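Local structure of Exo-beta-1,4-mannosidase (4LYP) at residues 133-138 and 145-150; 374-379 and 434-439. The protein probably hydrolyses terminal beta-mannosyl residues from manno-oligosaccharides and can transfer them to acceptors, as a fungal glycoside hydrolase family 5 beta-mannosidase. All coordinates share one frame; numbering follows the deposited sequence.

Interaction 1: 133-138 and 145-150; sequences YLLDTM and AVMTLG
Leu135 and Met138 of helix 125-140 meet Ala145 and Met147 of strand 144-148 in an apolar helix-to-strand contact between the outer helix layer and the strands of the TIM barrel, where a short connection turns the chain from the helix back into the strand. The segment axes run nearly antiparallel, at 163°, and 10.9 Å apart. All four touching residues are buried; with 158 Å² covered, the contact is small, and most of its close pairs are side-chain carbons. The methyl of Ala145 is the shared point: Met138 CE lies 3.6 Å from Ala145 CB, and Leu135 CD2 lies 3.7 Å from the same carbon. Met138 gets there because its chain, extended at chi2, bends at chi3 (69°), bringing CE over Ala145 CA and CB. Further along the strand, Leu135 and Met147 approach tip to tip, with Leu135 CD1 3.9 Å from Met147 CE. The bend at chi2 (-75°) brings Met147 SD to 4.1 Å from Leu135 CD2, and that at chi3 sets CE beside CD1. The strand is hydrogen-bonded through its backbone to strands 95-99 and 230-234; Met138 also packs on Leu96, Met147 on Val98 and Ile230, and Leu134 on Ile85 of helix 78-90.

Interaction 2: 374-379 and 434-439; sequences QIVSLA and KDYNAN
The phenol oxygen of Tyr436, hydrogen-bonded to Ser387 of strand 386-394, is also touched by the aliphatic chain of Ile375: Tyr436 OH lies 3.4 Å from Ile375 CG2 and 4.0 Å from Ile375 CD1. With CG1 beside the isoleucine's backbone N (chi1 -68°), CG2 lies anti to that N and makes the nearer contact; CD1, at the end of the other branch, also reaches the oxygen. The tyrosine and isoleucine side chains cross at a slant, whereas Val376 runs past the ring in the opposite direction. Val376 CG2 is 3.8 Å from Tyr436 CD1, and both it and Ile375 CG2 sit at the ring edge, near its plane. Phe372, one helical turn before Val376, stacks with the same ring. These residues join helix 362-380 to the C-terminal helix 429-448, two helices of the outer layer of the TIM barrel, on either side of strand 386-394 in the sequence. Their short segments are almost parallel, at 7°, with axes 10.3 Å apart. On the more exposed side, Val376 CG2 also touches the aliphatic part of Asn439, at 3.9 Å from Asn439 CB, the two side chains crossing at about a right angle. Further along helix 429-448, Val443 packs on Val376 and Leu440 on Ala379.

In the fold
Interactions 1 and 2 are separate places in one TIM barrel: their centres are 24 Å apart, their nearest atoms about 13 Å. Interaction 1 packs a helix against a barrel strand, its centre 11 Å from that of the chain; interaction 2 pairs two outer helices, 20 Å from it. Strand 144-148 neighbours 95-99, which pairs with 53-61 and so with 386-394, which carries Ser387. One guanidine lies with Trp153, soon after 145-150, Glu238, Trp293, Asn296 and Glu416, probably in the active site: Glu238 sits in an Asn-Glu-Pro sequence like the family 5 acid/base glutamate. The side chain of Ile375 is about 10 Å from a bound guanidine, probably the other, among Lys46, Arg382 and Leu447.

Interaction 1: 133-138 and 145-150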
loop_
_atom_site.group_PDB
_atom_site.type_symbol
_atom_site.label_atom_id
_atom_site.label_comp_id
_atom_site.label_asym_id
_atom_site.label_seq_id
_atom_site.Cartn_x
_atom_site.Cartn_y
_atom_site.Cartn_z
ATOM N N TYR A 133 2.816 -14.611 10.315
ATOM C CA TYR A 133 1.586 -15.312 9.999
ATOM C C TYR A 133 0.928 -14.761 8.732
ATOM O O TYR A 133 0.400 -15.532 7.927
ATOM C CB TYR A 133 0.564 -15.251 11.151
ATOM C CG TYR A 133 0.762 -16.303 12.191
ATOM C CD1 TYR A 133 0.308 -17.564 11.981
ATOM C CD2 TYR A 133 1.496 -16.029 13.360
ATOM C CE1 TYR A 133 0.508 -18.569 12.956
ATOM C CE2 TYR A 133 1.707 -17.006 14.325
ATOM C CZ TYR A 133 1.235 -18.271 14.113
ATOM O OH TYR A 133 1.405 -19.252 15.046
ATOM N N LEU A 134 0.972 -13.444 8.537
ATOM C CA LEU A 134 0.469 -12.869 7.290
ATOM C C LEU A 134 1.134 -13.487 6.081
ATOM O O LEU A 134 0.477 -13.968 5.156
ATOM C CB LEU A 134 0.646 -11.347 7.357
ATOM C CG LEU A 134 0.300 -10.614 6.020
ATOM C CD1 LEU A 134 -1.161 -10.801 5.664
ATOM C CD2 LEU A 134 0.629 -9.156 6.216
ATOM N N LEU A 135 2.466 -13.556 6.121
ATOM C CA LEU A 135 3.207 -14.053 4.992
ATOM C C LEU A 135 3.016 -15.551 4.810
ATOM O O LEU A 135 2.990 -16.031 3.678
ATOM C CB LEU A 135 4.695 -13.715 5.118
ATOM C CG LEU A 135 5.009 -12.226 4.903
ATOM C CD1 LEU A 135 6.443 -11.870 5.297
ATOM C CD2 LEU A 135 4.773 -11.836 3.441
ATOM N N ASP A 136 2.859 -16.316 5.912
ATOM C CA ASP A 136 2.619 -17.714 5.796
ATOM C C ASP A 136 1.231 -18.003 5.196
ATOM O O ASP A 136 1.091 -18.917 4.361
ATOM C CB ASP A 136 2.761 -18.432 7.154
ATOM C CG ASP A 136 2.581 -19.911 6.976
ATOM O OD1 ASP A 136 3.453 -20.532 6.371
ATOM O OD2 ASP A 136 1.533 -20.435 7.424
ATOM N N THR A 137 0.227 -17.210 5.577
ATOM C CA THR A 137 -1.110 -17.393 5.059
ATOM C C THR A 137 -1.157 -17.016 3.592
ATOM O O THR A 137 -1.787 -17.698 2.771
ATOM C CB THR A 137 -2.133 -16.611 5.886
ATOM O OG1 THR A 137 -1.947 -16.918 7.290
ATOM C CG2 THR A 137 -3.549 -16.892 5.483
ATOM N N MET A 138 -0.483 -15.930 3.228
ATOM C CA MET A 138 -0.359 -15.533 1.796
ATOM C C MET A 138 0.265 -16.689 1.011
ATOM O O MET A 138 -0.192 -17.005 -0.087
ATOM C CB MET A 138 0.474 -14.287 1.692
ATOM C CG MET A 138 -0.325 -13.071 2.159
ATOM S SD MET A 138 0.649 -11.543 2.104
ATOM C CE MET A 138 0.776 -11.385 0.331
ATOM N N ALA A 145 3.604 -10.638 -1.846
ATOM C CA ALA A 145 3.533 -9.469 -1.001
ATOM C C ALA A 145 4.428 -8.347 -1.541
ATOM O O ALA A 145 5.601 -8.553 -1.872
ATOM C CB ALA A 145 3.994 -9.789 0.408
ATOM N N VAL A 146 3.890 -7.140 -1.514
ATOM C CA VAL A 146 4.693 -5.915 -1.642
ATOM C C VAL A 146 4.904 -5.410 -0.203
ATOM O O VAL A 146 3.909 -5.107 0.496
ATOM C CB VAL A 146 4.002 -4.840 -2.524
ATOM C CG1 VAL A 146 4.753 -3.546 -2.487
ATOM C CG2 VAL A 146 3.857 -5.383 -3.948
ATOM N N MET A 147 6.164 -5.418 0.240
ATOM C CA MET A 147 6.493 -5.174 1.661
ATOM C C MET A 147 6.881 -3.699 1.847
ATOM O O MET A 147 8.017 -3.329 1.552
ATOM C CB MET A 147 7.638 -6.038 2.068
ATOM C CG MET A 147 7.326 -7.561 2.072
ATOM S SD MET A 147 6.315 -8.058 3.464
ATOM C CE MET A 147 7.619 -8.204 4.697
ATOM N N THR A 148 5.942 -2.880 2.281
ATOM C CA THR A 148 6.188 -1.433 2.460
ATOM C C THR A 148 6.995 -1.238 3.748
ATOM O O THR A 148 6.548 -1.634 4.835
ATOM C CB THR A 148 4.909 -0.652 2.471
ATOM O OG1 THR A 148 4.143 -0.996 1.276
ATOM C CG2 THR A 148 5.132 0.841 2.487
ATOM N N LEU A 149 8.212 -0.688 3.626
ATOM C CA LEU A 149 9.151 -0.644 4.765
ATOM C C LEU A 149 9.049 0.607 5.609
ATOM O O LEU A 149 9.724 0.690 6.668
ATOM C CB LEU A 149 10.563 -0.832 4.234
ATOM C CG LEU A 149 10.875 -2.225 3.721
ATOM C CD1 LEU A 149 12.074 -2.165 2.766
ATOM C CD2 LEU A 149 11.163 -3.124 4.913
ATOM N N GLY A 150 8.269 1.588 5.176
ATOM C CA GLY A 150 8.125 2.846 5.920
ATOM C C GLY A 150 6.988 3.623 5.371
ATOM O O GLY A 150 6.267 3.115 4.486
#

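Interaction 2: 374-379 and 434-439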
loop_
_atom_site.group_PDB
_atom_site.type_symbol
_atom_site.label_atom_id
_atom_site.label_comp_id
_atom_site.label_asym_id
_atom_site.label_seq_id
_atom_site.Cartn_x
_atom_site.Cartn_y
_atom_site.Cartn_z
ATOM N N GLN A 374 -10.225 -0.374 -18.192
ATOM C CA GLN A 374 -9.128 0.291 -18.870
ATOM C C GLN A 374 -7.822 -0.453 -18.597
ATOM O O GLN A 374 -6.973 -0.593 -19.505
ATOM C CB GLN A 374 -9.070 1.769 -18.452
ATOM C CG GLN A 374 -8.037 2.512 -19.268
ATOM C CD GLN A 374 -8.013 3.985 -18.901
ATOM O OE1 GLN A 374 -8.779 4.435 -18.034
ATOM N NE2 GLN A 374 -7.136 4.777 -19.524
ATOM N N ILE A 375 -7.587 -0.843 -17.334
ATOM C CA ILE A 375 -6.388 -1.564 -17.012
ATOM C C ILE A 375 -6.301 -2.886 -17.788
ATOM O O ILE A 375 -5.234 -3.256 -18.298
ATOM C CB ILE A 375 -6.249 -1.801 -15.507
ATOM C CG1 ILE A 375 -6.015 -0.471 -14.784
ATOM C CG2 ILE A 375 -5.081 -2.765 -15.221
ATOM C CD1 ILE A 375 -6.249 -0.555 -13.286
ATOM N N VAL A 376 -7.419 -3.596 -17.919
ATOM C CA VAL A 376 -7.388 -4.852 -18.667
ATOM C C VAL A 376 -6.961 -4.543 -20.119
ATOM O O VAL A 376 -6.160 -5.321 -20.681
ATOM C CB VAL A 376 -8.822 -5.546 -18.616
ATOM C CG1 VAL A 376 -8.899 -6.673 -19.621
ATOM C CG2 VAL A 376 -9.013 -6.079 -17.180
ATOM N N SER A 377 -7.501 -3.496 -20.721
ATOM C CA SER A 377 -7.171 -3.173 -22.094
ATOM C C SER A 377 -5.698 -2.769 -22.198
ATOM O O SER A 377 -4.917 -3.250 -23.081
ATOM C CB SER A 377 -8.114 -2.040 -22.571
ATOM O OG SER A 377 -7.791 -1.768 -23.907
ATOM N N LEU A 378 -5.178 -1.924 -21.270
ATOM C CA LEU A 378 -3.764 -1.537 -21.276
ATOM C C LEU A 378 -2.836 -2.754 -21.037
ATOM O O LEU A 378 -1.760 -2.878 -21.650
ATOM C CB LEU A 378 -3.430 -0.461 -20.253
ATOM C CG LEU A 378 -4.100 0.914 -20.561
ATOM C CD1 LEU A 378 -4.080 1.754 -19.306
ATOM C CD2 LEU A 378 -3.262 1.577 -21.647
ATOM N N ALA A 379 -3.225 -3.643 -20.135
ATOM C CA ALA A 379 -2.425 -4.829 -19.851
ATOM C C ALA A 379 -2.327 -5.752 -21.054
ATOM O O ALA A 379 -1.342 -6.427 -21.246
ATOM C CB ALA A 379 -3.082 -5.582 -18.692
ATOM N N LYS A 434 -13.819 -9.236 -8.334
ATOM C CA LYS A 434 -13.664 -10.639 -8.738
ATOM C C LYS A 434 -13.657 -10.743 -10.260
ATOM O O LYS A 434 -12.785 -11.465 -10.813
ATOM C CB LYS A 434 -14.782 -11.456 -8.089
ATOM C CG LYS A 434 -14.702 -12.941 -8.433
ATOM C CD LYS A 434 -15.867 -13.711 -7.806
ATOM C CE LYS A 434 -15.780 -15.240 -8.161
ATOM N NZ LYS A 434 -16.909 -15.892 -7.452
ATOM N N ASP A 435 -14.555 -10.044 -10.918
ATOM C CA ASP A 435 -14.608 -10.122 -12.354
ATOM C C ASP A 435 -13.395 -9.509 -13.016
ATOM O O ASP A 435 -12.843 -10.048 -13.977
ATOM C CB ASP A 435 -15.924 -9.472 -12.827
ATOM C CG ASP A 435 -17.236 -10.419 -12.463
ATOM O OD1 ASP A 435 -17.051 -11.588 -12.021
ATOM O OD2 ASP A 435 -18.331 -9.947 -12.591
ATOM N N TYR A 436 -12.876 -8.397 -12.456
ATOM C CA TYR A 436 -11.648 -7.823 -12.919
ATOM C C TYR A 436 -10.458 -8.775 -12.821
ATOM O O TYR A 436 -9.682 -8.961 -13.745
ATOM C CB TYR A 436 -11.321 -6.529 -12.139
ATOM C CG TYR A 436 -9.854 -6.091 -12.267
ATOM C CD1 TYR A 436 -9.347 -5.617 -13.464
ATOM C CD2 TYR A 436 -9.062 -6.064 -11.142
ATOM C CE1 TYR A 436 -8.083 -5.104 -13.519
ATOM C CE2 TYR A 436 -7.786 -5.579 -11.195
ATOM C CZ TYR A 436 -7.315 -5.036 -12.396
ATOM O OH TYR A 436 -6.033 -4.482 -12.465
ATOM N N ASN A 437 -10.346 -9.409 -11.645
ATOM C CA ASN A 437 -9.241 -10.327 -11.446
ATOM C C ASN A 437 -9.337 -11.479 -12.439
ATOM O O ASN A 437 -8.300 -11.915 -12.973
ATOM C CB ASN A 437 -9.199 -10.783 -9.996
ATOM C CG ASN A 437 -8.773 -9.680 -9.048
ATOM O OD1 ASN A 437 -8.028 -8.785 -9.402
ATOM N ND2 ASN A 437 -9.233 -9.774 -7.791
ATOM N N ALA A 438 -10.558 -11.992 -12.674
ATOM C CA ALA A 438 -10.730 -13.043 -13.709
ATOM C C ALA A 438 -10.302 -12.503 -15.081
ATOM O O ALA A 438 -9.601 -13.237 -15.831
ATOM C CB ALA A 438 -12.155 -13.523 -13.690
ATOM N N ASN A 439 -10.678 -11.282 -15.422
ATOM C CA ASN A 439 -10.318 -10.728 -16.698
ATOM C C ASN A 439 -8.797 -10.537 -16.837
ATOM O O ASN A 439 -8.211 -10.814 -17.899
ATOM C CB ASN A 439 -11.012 -9.386 -16.908
ATOM C CG ASN A 439 -12.491 -9.494 -17.110
ATOM O OD1 ASN A 439 -13.021 -10.583 -17.454
ATOM N ND2 ASN A 439 -13.204 -8.377 -16.822
#